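Local structure of PixA inclusion body protein (Burkholderia cenocepacia, 4LZK) at the interface of chains A and B and the interface of chains A and C. The protein is of unknown function but belongs to the PixA family, named after a protein of bacterial intracellular inclusion bodies. Coordinates in Å, arbitrary orientation; residue numbers count along the deposited sequence, not the author numbering. Chains: chain A/B/C, PixA inclusion body protein.

Contact 1: the interface of chains A and B. Residues chain A 42, 165, 177; chain B 129-131, 134.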
ATOM      1  N   ALA A  42     -29.672  13.747  11.934  1.00 18.37           N
ATOM      2  CA  ALA A  42     -29.320  12.367  11.701  1.00 17.95           C
ATOM      3  C   ALA A  42     -29.911  11.753  10.393  1.00 21.06           C
ATOM      4  O   ALA A  42     -29.427  10.747   9.923  1.00 18.94           O
ATOM      5  CB  ALA A  42     -29.626  11.529  12.888  1.00 18.93           C
ATOM      6  N   TYR A 165     -19.489  12.328  19.048  1.00 13.60           N
ATOM      7  CA  TYR A 165     -19.635  13.025  20.329  1.00 13.73           C
ATOM      8  C   TYR A 165     -18.303  13.479  20.822  1.00 17.26           C
ATOM      9  O   TYR A 165     -17.302  12.772  20.611  1.00 18.36           O
ATOM     10  CB  TYR A 165     -20.201  12.033  21.351  1.00 14.25           C
ATOM     11  CG  TYR A 165     -21.635  11.652  20.960  1.00 13.95           C
ATOM     12  CD1 TYR A 165     -22.725  12.461  21.306  1.00 14.64           C
ATOM     13  CD2 TYR A 165     -21.858  10.501  20.214  1.00 14.50           C
ATOM     14  CE1 TYR A 165     -24.011  12.088  20.954  1.00 14.83           C
ATOM     15  CE2 TYR A 165     -23.111  10.146  19.761  1.00 14.48           C
ATOM     16  CZ  TYR A 165     -24.210  10.926  20.184  1.00 14.79           C
ATOM     17  OH  TYR A 165     -25.449  10.581  19.750  1.00 16.26           O
ATOM     18  N   TYR A 177     -23.372  14.492  12.778  1.00 12.99           N
ATOM     19  CA  TYR A 177     -23.750  13.214  12.223  1.00 12.50           C
ATOM     20  C   TYR A 177     -23.098  13.155  10.881  1.00 12.18           C
ATOM     21  O   TYR A 177     -23.158  14.144  10.118  1.00 11.80           O
ATOM     22  CB  TYR A 177     -25.246  13.023  12.039  1.00 13.36           C
ATOM     23  CG  TYR A 177     -26.044  13.017  13.338  1.00 12.51           C
ATOM     24  CD1 TYR A 177     -25.976  11.929  14.188  1.00 14.67           C
ATOM     25  CD2 TYR A 177     -26.791  14.054  13.690  1.00 12.26           C
ATOM     26  CE1 TYR A 177     -26.637  11.922  15.371  1.00 14.90           C
ATOM     27  CE2 TYR A 177     -27.528  14.065  14.911  1.00 15.16           C
ATOM     28  CZ  TYR A 177     -27.440  12.972  15.733  1.00 14.54           C
ATOM     29  OH  TYR A 177     -28.115  12.833  16.959  1.00 17.18           O
TER
ATOM     30  N   GLU B 129     -29.867  14.328  21.751  1.00 15.91           N
ATOM     31  CA  GLU B 129     -28.587  14.208  21.055  1.00 18.55           C
ATOM     32  C   GLU B 129     -28.247  12.716  20.718  1.00 18.12           C
ATOM     33  O   GLU B 129     -27.139  12.424  20.313  1.00 17.53           O
ATOM     34  CB  GLU B 129     -27.500  14.749  21.968  1.00 18.24           C
ATOM     35  CG  GLU B 129     -27.359  16.269  22.008  1.00 23.36           C
ATOM     36  CD  GLU B 129     -26.395  16.694  23.128  1.00 26.54           C
ATOM     37  OE1 GLU B 129     -25.219  16.994  22.842  1.00 23.27           O
ATOM     38  OE2 GLU B 129     -26.779  16.593  24.343  1.00 34.56           O
ATOM     39  N   THR B 130     -29.127  11.769  21.031  1.00 18.20           N
ATOM     40  CA  THR B 130     -28.809  10.356  20.824  1.00 19.83           C
ATOM     41  C   THR B 130     -29.872   9.730  19.934  1.00 19.07           C
ATOM     42  O   THR B 130     -31.060   9.670  20.322  1.00 18.10           O
ATOM     43  CB  THR B 130     -28.720   9.564  22.152  1.00 22.35           C
ATOM     44  OG1 THR B 130     -27.851  10.258  23.053  1.00 25.27           O
ATOM     45  CG2 THR B 130     -28.159   8.128  21.945  1.00 24.40           C
ATOM     46  N   PRO B 131     -29.502   9.325  18.714  1.00 18.96           N
ATOM     47  CA  PRO B 131     -30.434   8.457  17.989  1.00 19.17           C
ATOM     48  C   PRO B 131     -30.874   7.233  18.806  1.00 23.15           C
ATOM     49  O   PRO B 131     -30.063   6.551  19.423  1.00 20.32           O
ATOM     50  CB  PRO B 131     -29.627   8.023  16.761  1.00 19.43           C
ATOM     51  CG  PRO B 131     -28.697   9.192  16.532  1.00 18.27           C
ATOM     52  CD  PRO B 131     -28.363   9.763  17.866  1.00 18.12           C
ATOM     53  N   ILE B 134     -29.110   3.868  18.375  1.00 33.99           N
ATOM     54  CA  ILE B 134     -27.848   3.531  19.033  1.00 36.12           C
ATOM     55  C   ILE B 134     -28.067   2.896  20.408  1.00 38.71           C
ATOM     56  O   ILE B 134     -28.723   3.464  21.267  1.00 42.74           O
ATOM     57  CB  ILE B 134     -26.862   4.740  19.202  1.00 34.91           C
ATOM     58  CG1 ILE B 134     -26.479   5.368  17.877  1.00 35.05           C
ATOM     59  CG2 ILE B 134     -25.594   4.297  19.871  1.00 35.97           C
ATOM     60  CD1 ILE B 134     -25.750   6.712  18.024  1.00 33.55           C
TER
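Two long strands of chain A, 154-168 and 171-186, turn tyrosines towards chain B, where the 3-10 helix 127-129 runs out into a loop. A:Tyr165 on the first strand and A:Tyr177 on the second meet the B:Glu129 to B:Pro131 stretch. A hydrogen bond joins the chains: the phenol OH of A:Tyr165 donates to the backbone carbonyl O of B:Glu129 at 2.6 Å. The hydroxyl lies in the carbonyl plane with a C=O...donor angle of 148°, and the acceptor in turn sits at the edge of the phenol ring, in its plane. CG anti to the carbonyl carbon (chi1 -67°) sends the A:Tyr165 ring from its strand towards the B:Glu129 carbonyl. That same OH passes 3.5 Å from CA of B:Thr130, so the tyrosine contacts backbone here, and the side chain of B:Glu129 plays no part in the bond.

A:Tyr177 comes at B:Pro131 from the opposite direction. Its CE1, on the ring rim, packs 3.6 Å from CG of the pyrrolidine, and its OH lies 3.2 Å from the proline CD. Within chain A, CB of A:Ala42 lies over the centre of one ring face, 3.6 Å above the plane, flanking the tyrosine on the side where the proline meets its rim. B:Ile134 closes the margin more loosely, its CD1 4.2 Å from OH of A:Tyr165.

The interface is two-fold symmetric, so the patch recurs with the chains exchanged. Its tyrosines seat the B:Glu129-B:Pro131 stretch against the strands of the neighbour and may help hold a PixA dimer together, although the structure alone does not show that this pairing forms in the cell.

Contact 2: the interface of chains A and C. Residues chain A 47, 105, 179, 181; chain C 13, 61-62, 77.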
ATOM      1  N   SER A  47     -21.226  14.145   4.547  1.00 16.69           N
ATOM      2  CA  SER A  47     -20.278  13.248   3.859  1.00 19.09           C
ATOM      3  C   SER A  47     -18.881  13.499   4.342  1.00 20.68           C
ATOM      4  O   SER A  47     -18.461  14.662   4.461  1.00 19.87           O
ATOM      5  CB  SER A  47     -20.317  13.504   2.353  1.00 22.05           C
ATOM      6  OG  SER A  47     -19.248  12.841   1.726  1.00 25.33           O
ATOM      7  N   TYR A 105     -25.344   2.342  -1.206  1.00 15.79           N
ATOM      8  CA  TYR A 105     -25.097   3.605  -1.851  1.00 17.41           C
ATOM      9  C   TYR A 105     -25.019   3.483  -3.362  1.00 19.84           C
ATOM     10  O   TYR A 105     -25.483   4.383  -4.080  1.00 19.37           O
ATOM     11  CB  TYR A 105     -23.743   4.171  -1.355  1.00 16.30           C
ATOM     12  CG  TYR A 105     -23.404   5.598  -1.783  1.00 15.51           C
ATOM     13  CD1 TYR A 105     -23.951   6.663  -1.137  1.00 16.10           C
ATOM     14  CD2 TYR A 105     -22.512   5.853  -2.804  1.00 15.61           C
ATOM     15  CE1 TYR A 105     -23.650   7.968  -1.494  1.00 15.39           C
ATOM     16  CE2 TYR A 105     -22.193   7.155  -3.212  1.00 15.22           C
ATOM     17  CZ  TYR A 105     -22.727   8.218  -2.527  1.00 16.15           C
ATOM     18  OH  TYR A 105     -22.455   9.501  -2.890  1.00 17.75           O
ATOM     19  N   PHE A 179     -21.421  10.516   7.433  1.00 13.01           N
ATOM     20  CA  PHE A 179     -21.340   9.222   6.764  1.00 12.20           C
ATOM     21  C   PHE A 179     -20.131   9.038   5.858  1.00 12.34           C
ATOM     22  O   PHE A 179     -19.624  10.040   5.318  1.00 11.90           O
ATOM     23  CB  PHE A 179     -22.577   8.822   5.954  1.00 13.35           C
ATOM     24  CG  PHE A 179     -22.737   9.530   4.630  1.00 13.28           C
ATOM     25  CD1 PHE A 179     -23.128  10.827   4.564  1.00 14.45           C
ATOM     26  CD2 PHE A 179     -22.442   8.859   3.417  1.00 14.75           C
ATOM     27  CE1 PHE A 179     -23.265  11.488   3.330  1.00 16.68           C
ATOM     28  CE2 PHE A 179     -22.539   9.503   2.207  1.00 15.69           C
ATOM     29  CZ  PHE A 179     -22.978  10.816   2.145  1.00 16.65           C
ATOM     30  N   VAL A 181     -18.511   6.261   2.639  1.00 10.48           N
ATOM     31  CA  VAL A 181     -18.930   5.304   1.664  1.00  9.93           C
ATOM     32  C   VAL A 181     -17.733   4.291   1.482  1.00 10.45           C
ATOM     33  O   VAL A 181     -16.564   4.720   1.396  1.00 10.38           O
ATOM     34  CB  VAL A 181     -19.267   5.931   0.323  1.00 10.10           C
ATOM     35  CG1 VAL A 181     -19.474   4.790  -0.694  1.00 10.16           C
ATOM     36  CG2 VAL A 181     -20.544   6.792   0.424  1.00 10.25           C
TER
ATOM     37  N   LEU C  13     -28.660  10.744   1.794  1.00 30.51           N
ATOM     38  CA  LEU C  13     -27.203  10.986   1.575  1.00 29.58           C
ATOM     39  C   LEU C  13     -26.892  11.991   0.475  1.00 31.92           C
ATOM     40  O   LEU C  13     -25.709  12.243   0.123  1.00 28.29           O
ATOM     41  CB  LEU C  13     -26.561   9.655   1.186  1.00 29.27           C
ATOM     42  CG  LEU C  13     -26.864   8.546   2.187  1.00 31.71           C
ATOM     43  CD1 LEU C  13     -26.272   7.270   1.655  1.00 35.65           C
ATOM     44  CD2 LEU C  13     -26.402   8.785   3.630  1.00 33.23           C
ATOM     45  N   PRO C  61     -16.777  10.661  -2.464  1.00 19.77           N
ATOM     46  CA  PRO C  61     -17.480   9.506  -1.946  1.00 18.96           C
ATOM     47  C   PRO C  61     -17.700   8.416  -2.971  1.00 17.26           C
ATOM     48  O   PRO C  61     -18.197   8.717  -4.077  1.00 15.42           O
ATOM     49  CB  PRO C  61     -18.863  10.086  -1.543  1.00 21.94           C
ATOM     50  CG  PRO C  61     -18.631  11.518  -1.359  1.00 22.20           C
ATOM     51  CD  PRO C  61     -17.514  11.919  -2.235  1.00 21.77           C
ATOM     52  N   GLY C  62     -17.408   7.160  -2.604  1.00 13.83           N
ATOM     53  CA  GLY C  62     -17.523   6.053  -3.464  1.00 13.88           C
ATOM     54  C   GLY C  62     -16.451   6.045  -4.536  1.00 13.75           C
ATOM     55  O   GLY C  62     -16.576   5.370  -5.535  1.00 14.05           O
ATOM     56  N   ASN C  77     -18.471   5.737  -9.250  1.00 13.16           N
ATOM     57  CA  ASN C  77     -19.953   5.530  -9.267  1.00 12.72           C
ATOM     58  C   ASN C  77     -20.412   5.715 -10.696  1.00 15.26           C
ATOM     59  O   ASN C  77     -19.952   6.626 -11.392  1.00 13.47           O
ATOM     60  CB  ASN C  77     -20.662   6.509  -8.384  1.00 14.04           C
ATOM     61  CG  ASN C  77     -20.125   6.560  -6.974  1.00 16.61           C
ATOM     62  OD1 ASN C  77     -20.496   5.720  -6.133  1.00 20.50           O
ATOM     63  ND2 ASN C  77     -19.222   7.510  -6.707  1.00 17.07           N
TER
HETATM   64  O   HOH W   1     -20.670   9.888  -4.870  1.00 23.15           O
HETATM   65  O   HOH W   2     -15.601   7.242  -0.268  1.00 30.42           O
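The backbone carbonyl O of C:Pro61 is held by the side-chain amide of C:Asn77 and by water 1. C:Asn77 ND2 donates to it over 3.1 Å within chain C, in the carbonyl plane and on a lone pair, with 151° at the hydrogen. Water 1 lies 2.8 Å from that O and 2.7 Å from the phenol OH of A:Tyr105, bridging the chains at the edge of the tyrosine ring. OD1 of the same asparagine also lies at that ring's edge, in its plane, with amide and ring planes 67° apart. Water 2 links the backbone N of C:Gly62 to the carbonyl O of A:Val181, the latter at a long 3.2 Å.

Apolar packing lies beside these bridges. CD2 of C:Leu13 stands over the centre of the A:Phe179 ring, 3.8 Å from its centroid, while the other methyl, CD1, meets the edge of A:Tyr105 in the ring plane, 3.7 Å from CD1 of the tyrosine. A:Val181 also divides its methyls: CG2 lies over one face of A:Tyr105 inside chain A, and CG1, anti to the backbone N (chi1 171°), points to CA of C:Gly62 at 3.6 Å. C:Pro61 sets its CG against the hydroxyl OG of A:Ser47.

Together the loop residues of chain C cap an aromatic and aliphatic patch on the strands of chain A, a contact that may contribute to the six-chain assembly if that assembly is the biological one.

Contact 1 and contact 2 lie about 19 Å apart, measured between the centres of their C-alpha atoms, and both draw on strand 171-186 of chain A. A:Tyr177 serves contact 1, while A:Phe179 and A:Val181, further along that strand, serve contact 2, so one element touches two neighbours. The two pairings differ in symmetry: contact 1 is part of a two-fold interface, contact 2 of one that is not an exact two-fold. Combining these two kinds of pairing offers a way to extend beyond a dimer to the deposited hexamer, whose biological relevance the structure alone does not show.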